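Local atomic coordinates of propionate kinase (Francisella tularensis subsp. tularensis, PDB entry 3KHY), a protein that probably catalyses the reversible, magnesium-dependent transfer of phosphate from ATP to acetate, giving acetyl phosphate and ADP, and works as a homodimer. Residues A[145-150]-A[213-218]; A[241-245]-A[256-260]. One frame throughout, in Å; residues are numbered along the deposited sequence.

Contact 1 of 2, residues A[145-150]-A[213-218]; sequences FHQTMP and GKSIDT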
ATOM      1  N   PHE A 145      15.497  -4.527  13.358  1.00 17.11           N
ATOM      2  CA  PHE A 145      14.370  -5.199  14.019  1.00 17.23           C
ATOM      3  C   PHE A 145      13.441  -5.901  13.022  1.00 16.48           C
ATOM      4  O   PHE A 145      12.887  -6.958  13.317  1.00 19.61           O
ATOM      5  CB  PHE A 145      13.571  -4.203  14.884  1.00 14.57           C
ATOM      6  CG  PHE A 145      12.498  -4.858  15.741  1.00 12.25           C
ATOM      7  CD1 PHE A 145      12.835  -5.857  16.646  1.00 13.33           C
ATOM      8  CD2 PHE A 145      11.172  -4.441  15.670  1.00 12.12           C
ATOM      9  CE1 PHE A 145      11.863  -6.455  17.444  1.00 20.31           C
ATOM     10  CE2 PHE A 145      10.187  -5.035  16.465  1.00 10.45           C
ATOM     11  CZ  PHE A 145      10.547  -6.057  17.353  1.00 11.31           C
ATOM     12  N   HIS A 146      13.288  -5.325  11.834  1.00 14.95           N
ATOM     13  CA  HIS A 146      12.337  -5.859  10.864  1.00 16.02           C
ATOM     14  C   HIS A 146      12.908  -7.001  10.017  1.00 18.05           C
ATOM     15  O   HIS A 146      12.214  -7.579   9.174  1.00 16.47           O
ATOM     16  CB  HIS A 146      11.798  -4.733   9.971  1.00 15.28           C
ATOM     17  CG  HIS A 146      11.158  -3.614  10.741  1.00 16.79           C
ATOM     18  ND1 HIS A 146      10.093  -3.813  11.598  1.00 14.67           N
ATOM     19  CD2 HIS A 146      11.430  -2.289  10.779  1.00 13.09           C
ATOM     20  CE1 HIS A 146       9.733  -2.655  12.124  1.00 11.44           C
ATOM     21  NE2 HIS A 146      10.534  -1.716  11.651  1.00 14.62           N
ATOM     22  N   GLN A 147      14.164  -7.349  10.260  1.00 18.44           N
ATOM     23  CA  GLN A 147      14.802  -8.385   9.454  1.00 19.71           C
ATOM     24  C   GLN A 147      14.257  -9.791   9.740  1.00 23.76           C
ATOM     25  O   GLN A 147      14.597 -10.738   9.053  1.00 18.22           O
ATOM     26  CB  GLN A 147      16.328  -8.323   9.570  1.00 23.72           C
ATOM     27  CG  GLN A 147      16.928  -7.187   8.754  1.00 18.61           C
ATOM     28  CD  GLN A 147      16.685  -7.374   7.263  1.00 25.12           C
ATOM     29  OE1 GLN A 147      17.163  -8.337   6.664  1.00 29.26           O
ATOM     30  NE2 GLN A 147      15.913  -6.475   6.670  1.00 28.61           N
ATOM     31  N   THR A 148      13.384  -9.919  10.729  1.00 18.36           N
ATOM     32  CA  THR A 148      12.642 -11.170  10.896  1.00 17.96           C
ATOM     33  C   THR A 148      11.407 -11.299   9.996  1.00 17.09           C
ATOM     34  O   THR A 148      10.754 -12.337   9.987  1.00 17.68           O
ATOM     35  CB  THR A 148      12.204 -11.365  12.355  1.00 18.57           C
ATOM     36  OG1 THR A 148      11.612 -10.149  12.827  1.00 17.76           O
ATOM     37  CG2 THR A 148      13.401 -11.708  13.232  1.00 21.16           C
HETATM   38  N   MSE A 149      11.048 -10.257   9.249  1.00 10.92           N
HETATM   39  CA  MSE A 149       9.917 -10.403   8.335  1.00 11.54           C
HETATM   40  C   MSE A 149      10.219 -11.484   7.295  1.00 15.97           C
HETATM   41  O   MSE A 149      11.270 -11.457   6.663  1.00 15.72           O
HETATM   42  CB  MSE A 149       9.630  -9.101   7.575  1.00 11.66           C
HETATM   43  CG  MSE A 149       9.079  -7.959   8.358  1.00 20.47           C
HETATM   44 SE   MSE A 149       8.500  -6.638   7.011  0.80 28.08          SE
HETATM   45  CE  MSE A 149      10.271  -6.010   6.470  1.00 12.66           C
ATOM     46  N   PRO A 150       9.300 -12.443   7.105  1.00 19.83           N
ATOM     47  CA  PRO A 150       9.600 -13.465   6.096  1.00 20.79           C
ATOM     48  C   PRO A 150       9.501 -12.898   4.683  1.00 17.71           C
ATOM     49  O   PRO A 150       8.868 -11.863   4.473  1.00 16.34           O
ATOM     50  CB  PRO A 150       8.505 -14.513   6.310  1.00 23.70           C
ATOM     51  CG  PRO A 150       7.419 -13.804   7.042  1.00 25.99           C
ATOM     52  CD  PRO A 150       8.099 -12.767   7.893  1.00 22.13           C
ATOM     53  N   GLY A 213       7.488 -11.264  20.211  1.00 16.34           N
ATOM     54  CA  GLY A 213       8.627 -10.376  20.339  1.00 19.48           C
ATOM     55  C   GLY A 213       9.346 -10.026  19.045  1.00 16.23           C
ATOM     56  O   GLY A 213      10.251  -9.190  19.065  1.00 18.63           O
ATOM     57  N   LYS A 214       8.960 -10.652  17.933  1.00 19.50           N
ATOM     58  CA  LYS A 214       9.612 -10.417  16.642  1.00 16.91           C
ATOM     59  C   LYS A 214       8.712  -9.721  15.605  1.00 18.98           C
ATOM     60  O   LYS A 214       7.539 -10.053  15.466  1.00 15.06           O
ATOM     61  CB  LYS A 214      10.111 -11.734  16.060  1.00 16.77           C
ATOM     62  CG  LYS A 214      11.170 -12.425  16.922  1.00 23.04           C
ATOM     63  CD  LYS A 214      11.569 -13.767  16.316  1.00 29.69           C
ATOM     64  CE  LYS A 214      12.683 -14.412  17.130  1.00 46.92           C
ATOM     65  NZ  LYS A 214      13.514 -15.332  16.291  1.00 58.98           N
ATOM     66  N   SER A 215       9.279  -8.760  14.881  1.00 12.52           N
ATOM     67  CA  SER A 215       8.567  -8.084  13.798  1.00 16.16           C
ATOM     68  C   SER A 215       8.209  -9.093  12.693  1.00 16.57           C
ATOM     69  O   SER A 215       9.061  -9.857  12.243  1.00 19.61           O
ATOM     70  CB  SER A 215       9.429  -6.950  13.219  1.00 12.33           C
ATOM     71  OG  SER A 215       8.793  -6.368  12.081  1.00 15.89           O
ATOM     72  N   ILE A 216       6.943  -9.115  12.281  1.00 13.84           N
ATOM     73  CA  ILE A 216       6.512  -9.975  11.191  1.00 12.83           C
ATOM     74  C   ILE A 216       6.019  -9.159   9.994  1.00 14.87           C
ATOM     75  O   ILE A 216       5.987  -9.655   8.874  1.00 14.52           O
ATOM     76  CB  ILE A 216       5.417 -10.977  11.653  1.00 13.06           C
ATOM     77  CG1 ILE A 216       5.190 -12.065  10.606  1.00 17.66           C
ATOM     78  CG2 ILE A 216       4.095 -10.261  11.950  1.00 14.23           C
ATOM     79  CD1 ILE A 216       4.306 -13.202  11.124  1.00 21.95           C
ATOM     80  N   ASP A 217       5.634  -7.902  10.231  1.00 11.48           N
ATOM     81  CA  ASP A 217       5.172  -7.029   9.143  1.00 13.83           C
ATOM     82  C   ASP A 217       5.266  -5.597   9.658  1.00 12.21           C
ATOM     83  O   ASP A 217       5.194  -5.365  10.855  1.00 12.86           O
ATOM     84  CB  ASP A 217       3.733  -7.391   8.759  1.00 11.65           C
ATOM     85  CG  ASP A 217       3.333  -6.914   7.350  1.00 13.39           C
ATOM     86  OD1 ASP A 217       4.076  -6.148   6.692  1.00 11.13           O
ATOM     87  OD2 ASP A 217       2.228  -7.301   6.918  1.00 14.05           O
ATOM     88  N   THR A 218       5.449  -4.644   8.755  1.00 10.60           N
ATOM     89  CA  THR A 218       5.555  -3.254   9.154  1.00 13.36           C
ATOM     90  C   THR A 218       5.211  -2.376   7.967  1.00 13.67           C
ATOM     91  O   THR A 218       5.257  -2.828   6.808  1.00 11.71           O
ATOM     92  CB  THR A 218       6.968  -2.947   9.680  1.00 13.19           C
ATOM     93  OG1 THR A 218       6.976  -1.670  10.295  1.00 14.06           O
ATOM     94  CG2 THR A 218       7.989  -2.989   8.538  1.00 15.17           C
TER
HETATM   95  O   HOH W   1      12.276  -8.842  15.085  1.00 12.53           O
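The H146 imidazole has one face overlapped by T218 CG2, which sits over the ring centre 3.9 Å from the centroid, a CH-pi contact. At the ring edge, in plane, H146 ND1 meets S215 OG at 2.9 Å in an almost straight hydrogen bond (177°). The S215 hydroxyl stands anti to the backbone N (chi1 175°), which brings OG to the imidazole. H146 NE2 is hydrogen-bonded to A173 O, so both ring nitrogens are held and the rotation of the ring is fixed. T218 OG1 is hydrogen-bonded to T208 OG1 on strand 205-211. A second CH-pi contact puts S215 CB over a face of the F145 ring, 4.2 Å from the centroid.

Within this chain, strand 214-218 is an outermost strand of the five-stranded sheet in this acetokinase-family member of the actin-like ATPase clan. The loop between strand 137-141 and helix 151-154 packs against it. T148 OG1 grips the sheet edge, donating to S215 O at 2.6 Å in the carbonyl plane, on a lone pair. One water bridges the two segments: it donates to F145 O and T148 OG1 and accepts from S215 N at 3.0 Å. Further along, the selenomethionine M149 lays CG against I216 O at 3.6 Å and SE against T218 CG2. P150 CD rests on I216 CG1, 4.0 Å away, just before helix 151-154 begins.

Contact 2 of 2, residues A[241-245]-A[256-260]; sequences IFAYI and ITNML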
ATOM      1  N   ILE A 241       1.187   7.488  -9.955  1.00 12.87           N
ATOM      2  CA  ILE A 241       1.199   8.942  -9.869  1.00 12.50           C
ATOM      3  C   ILE A 241       2.455   9.536 -10.513  1.00 17.76           C
ATOM      4  O   ILE A 241       2.447  10.692 -10.922  1.00 21.03           O
ATOM      5  CB  ILE A 241       1.003   9.489  -8.423  1.00 24.67           C
ATOM      6  CG1 ILE A 241       2.081   8.977  -7.471  1.00 20.62           C
ATOM      7  CG2 ILE A 241      -0.378   9.126  -7.888  1.00 30.88           C
ATOM      8  CD1 ILE A 241       3.297   9.865  -7.398  1.00 33.62           C
ATOM      9  N   PHE A 242       3.522   8.746 -10.616  1.00 14.74           N
ATOM     10  CA  PHE A 242       4.758   9.264 -11.185  1.00 16.01           C
ATOM     11  C   PHE A 242       4.580   9.563 -12.672  1.00 18.10           C
ATOM     12  O   PHE A 242       4.889  10.660 -13.125  1.00 18.76           O
ATOM     13  CB  PHE A 242       5.934   8.323 -10.933  1.00 14.29           C
ATOM     14  CG  PHE A 242       6.523   8.457  -9.547  1.00 19.11           C
ATOM     15  CD1 PHE A 242       7.673   9.195  -9.331  1.00 17.41           C
ATOM     16  CD2 PHE A 242       5.902   7.871  -8.461  1.00 17.57           C
ATOM     17  CE1 PHE A 242       8.209   9.328  -8.038  1.00 18.74           C
ATOM     18  CE2 PHE A 242       6.435   8.000  -7.169  1.00 21.60           C
ATOM     19  CZ  PHE A 242       7.586   8.728  -6.969  1.00 18.09           C
ATOM     20  N   ALA A 243       4.047   8.600 -13.417  1.00 17.89           N
ATOM     21  CA  ALA A 243       3.826   8.796 -14.852  1.00 15.99           C
ATOM     22  C   ALA A 243       2.789   9.887 -15.089  1.00 19.09           C
ATOM     23  O   ALA A 243       2.907  10.689 -16.016  1.00 19.50           O
ATOM     24  CB  ALA A 243       3.408   7.479 -15.534  1.00 15.57           C
ATOM     25  N   TYR A 244       1.766   9.926 -14.242  1.00 17.45           N
ATOM     26  CA  TYR A 244       0.753  10.950 -14.393  1.00 19.74           C
ATOM     27  C   TYR A 244       1.342  12.363 -14.271  1.00 19.66           C
ATOM     28  O   TYR A 244       1.148  13.216 -15.138  1.00 21.22           O
ATOM     29  CB  TYR A 244      -0.391  10.751 -13.401  1.00 20.64           C
ATOM     30  CG  TYR A 244      -1.457  11.803 -13.582  1.00 23.88           C
ATOM     31  CD1 TYR A 244      -1.415  12.989 -12.870  1.00 28.70           C
ATOM     32  CD2 TYR A 244      -2.480  11.624 -14.502  1.00 25.45           C
ATOM     33  CE1 TYR A 244      -2.382  13.957 -13.049  1.00 33.92           C
ATOM     34  CE2 TYR A 244      -3.446  12.584 -14.688  1.00 30.53           C
ATOM     35  CZ  TYR A 244      -3.395  13.744 -13.960  1.00 37.67           C
ATOM     36  OH  TYR A 244      -4.362  14.700 -14.155  1.00 48.40           O
ATOM     37  N   ILE A 245       2.081  12.608 -13.203  1.00 18.34           N
ATOM     38  CA  ILE A 245       2.682  13.924 -13.010  1.00 19.70           C
ATOM     39  C   ILE A 245       3.764  14.242 -14.044  1.00 20.69           C
ATOM     40  O   ILE A 245       3.782  15.327 -14.613  1.00 27.54           O
ATOM     41  CB  ILE A 245       3.230  14.078 -11.582  1.00 21.16           C
ATOM     42  CG1 ILE A 245       2.056  14.058 -10.588  1.00 20.16           C
ATOM     43  CG2 ILE A 245       4.041  15.369 -11.458  1.00 23.02           C
ATOM     44  CD1 ILE A 245       2.479  14.074  -9.135  1.00 21.68           C
ATOM     45  N   ILE A 256       9.036  14.925  -8.073  1.00 20.06           N
ATOM     46  CA  ILE A 256       7.874  14.178  -7.604  1.00 19.30           C
ATOM     47  C   ILE A 256       8.177  13.546  -6.245  1.00 17.64           C
ATOM     48  O   ILE A 256       7.361  13.594  -5.348  1.00 17.04           O
ATOM     49  CB  ILE A 256       7.441  13.085  -8.598  1.00 15.99           C
ATOM     50  CG1 ILE A 256       7.073  13.719  -9.940  1.00 16.99           C
ATOM     51  CG2 ILE A 256       6.233  12.309  -8.038  1.00 14.36           C
ATOM     52  CD1 ILE A 256       6.936  12.723 -11.067  1.00 20.63           C
ATOM     53  N   THR A 257       9.362  12.970  -6.102  1.00 17.67           N
ATOM     54  CA  THR A 257       9.729  12.300  -4.862  1.00 17.72           C
ATOM     55  C   THR A 257       9.862  13.312  -3.727  1.00 21.63           C
ATOM     56  O   THR A 257       9.457  13.047  -2.587  1.00 19.28           O
ATOM     57  CB  THR A 257      11.052  11.516  -5.010  1.00 19.64           C
ATOM     58  OG1 THR A 257      10.919  10.528  -6.041  1.00 20.61           O
ATOM     59  CG2 THR A 257      11.422  10.820  -3.696  1.00 20.39           C
ATOM     60  N   ASN A 258      10.427  14.476  -4.037  1.00 20.42           N
ATOM     61  CA  ASN A 258      10.529  15.542  -3.044  1.00 21.85           C
ATOM     62  C   ASN A 258       9.148  15.979  -2.575  1.00 21.22           C
ATOM     63  O   ASN A 258       8.931  16.216  -1.390  1.00 20.53           O
ATOM     64  CB  ASN A 258      11.286  16.746  -3.598  1.00 27.07           C
ATOM     65  CG  ASN A 258      11.317  17.898  -2.618  1.00 41.69           C
ATOM     66  OD1 ASN A 258      10.589  18.883  -2.773  1.00 48.09           O
ATOM     67  ND2 ASN A 258      12.140  17.769  -1.579  1.00 38.12           N
HETATM   68  N   MSE A 259       8.218  16.082  -3.518  1.00 18.02           N
HETATM   69  CA  MSE A 259       6.838  16.445  -3.193  1.00 19.47           C
HETATM   70  C   MSE A 259       6.214  15.443  -2.222  1.00 13.40           C
HETATM   71  O   MSE A 259       5.536  15.831  -1.258  1.00 13.26           O
HETATM   72  CB  MSE A 259       5.993  16.539  -4.469  1.00 18.49           C
HETATM   73  CG  MSE A 259       4.527  16.858  -4.224  1.00 19.70           C
HETATM   74 SE   MSE A 259       3.442  15.243  -3.988  0.80 26.72          SE
HETATM   75  CE  MSE A 259       3.658  14.512  -5.798  1.00 17.01           C
ATOM     76  N   LEU A 260       6.439  14.155  -2.471  1.00 17.36           N
ATOM     77  CA  LEU A 260       5.852  13.117  -1.620  1.00 16.12           C
ATOM     78  C   LEU A 260       6.487  13.075  -0.237  1.00 18.20           C
ATOM     79  O   LEU A 260       5.852  12.662   0.726  1.00 16.63           O
ATOM     80  CB  LEU A 260       5.981  11.745  -2.280  1.00 14.95           C
ATOM     81  CG  LEU A 260       5.149  11.481  -3.537  1.00 13.91           C
ATOM     82  CD1 LEU A 260       5.606  10.190  -4.192  1.00 16.58           C
ATOM     83  CD2 LEU A 260       3.649  11.393  -3.183  1.00 13.65           C
TER
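F242 and I256 make the aromatic part of this contact. The I256 CG2 methyl sits over one face of the F242 ring, 3.8 Å from its centroid and displaced toward the rim: a CH-pi contact. The methyl is anti to the backbone N of I256, while CG1 takes the position beside that N (chi1 -60°). CG2 goes to the ring and also touches I241 CD1, while CG1 goes to I245.

The remaining interactions are mostly aliphatic. I245 and I256 lie alongside each other, pointing opposite ways, with I245 CG2 3.8 Å from I256 CG1. I256 CD1 reaches on to the backbone, 3.6 Å from F242 O. I245 CD1 meets the CE methyl of the selenomethionine M259 tip to tip at 3.6 Å; bends at chi2 and chi3 curl the M259 chain. I241 and L260 also meet tip to tip, CD1 to CD1, at 4.0 Å. L260 CD1 lies against F242 CZ too, 3.7 Å away.

The polar element is T257. Its OG1 lies in the plane of the F242 ring, at the edge, 3.6 Å from CE1. This hydroxyl is hydrogen-bonded to V253 O, one turn earlier in its own helix.

The axes of segments 241-245 and 256-260 come within 11.3 Å, with 121° between their N-to-C directions; the side chains above bridge this distance. Helices 241-249 and 253-262 are consecutive, joined by a short connection in which W251 touches I245, I256 and M259. The second subunit closes in on the pair: F242 stacks on F242 of that subunit, and M259 packs on L162 of that subunit, in its helix 160-164.

Contacts 1 and 2 follow one another along the chain. Strand 214-218 is succeeded by helix 241-249, yet the contacts do not touch: their centres are 29 Å apart and their nearest atoms about 17 Å. Each lies near a residue with a predicted catalytic role. The H146 side chain in contact 1 is about 5 Å from that of H174, a probable transition-state stabiliser, and about 7 Å from that of D142, the probable proton donor/acceptor. In contact 2, the side chain of L260 is about 7 Å from that of R233, the other probable stabiliser. Both contacts also meet the second subunit: D217 forms a salt bridge with its K302, and T257 packs on its A243.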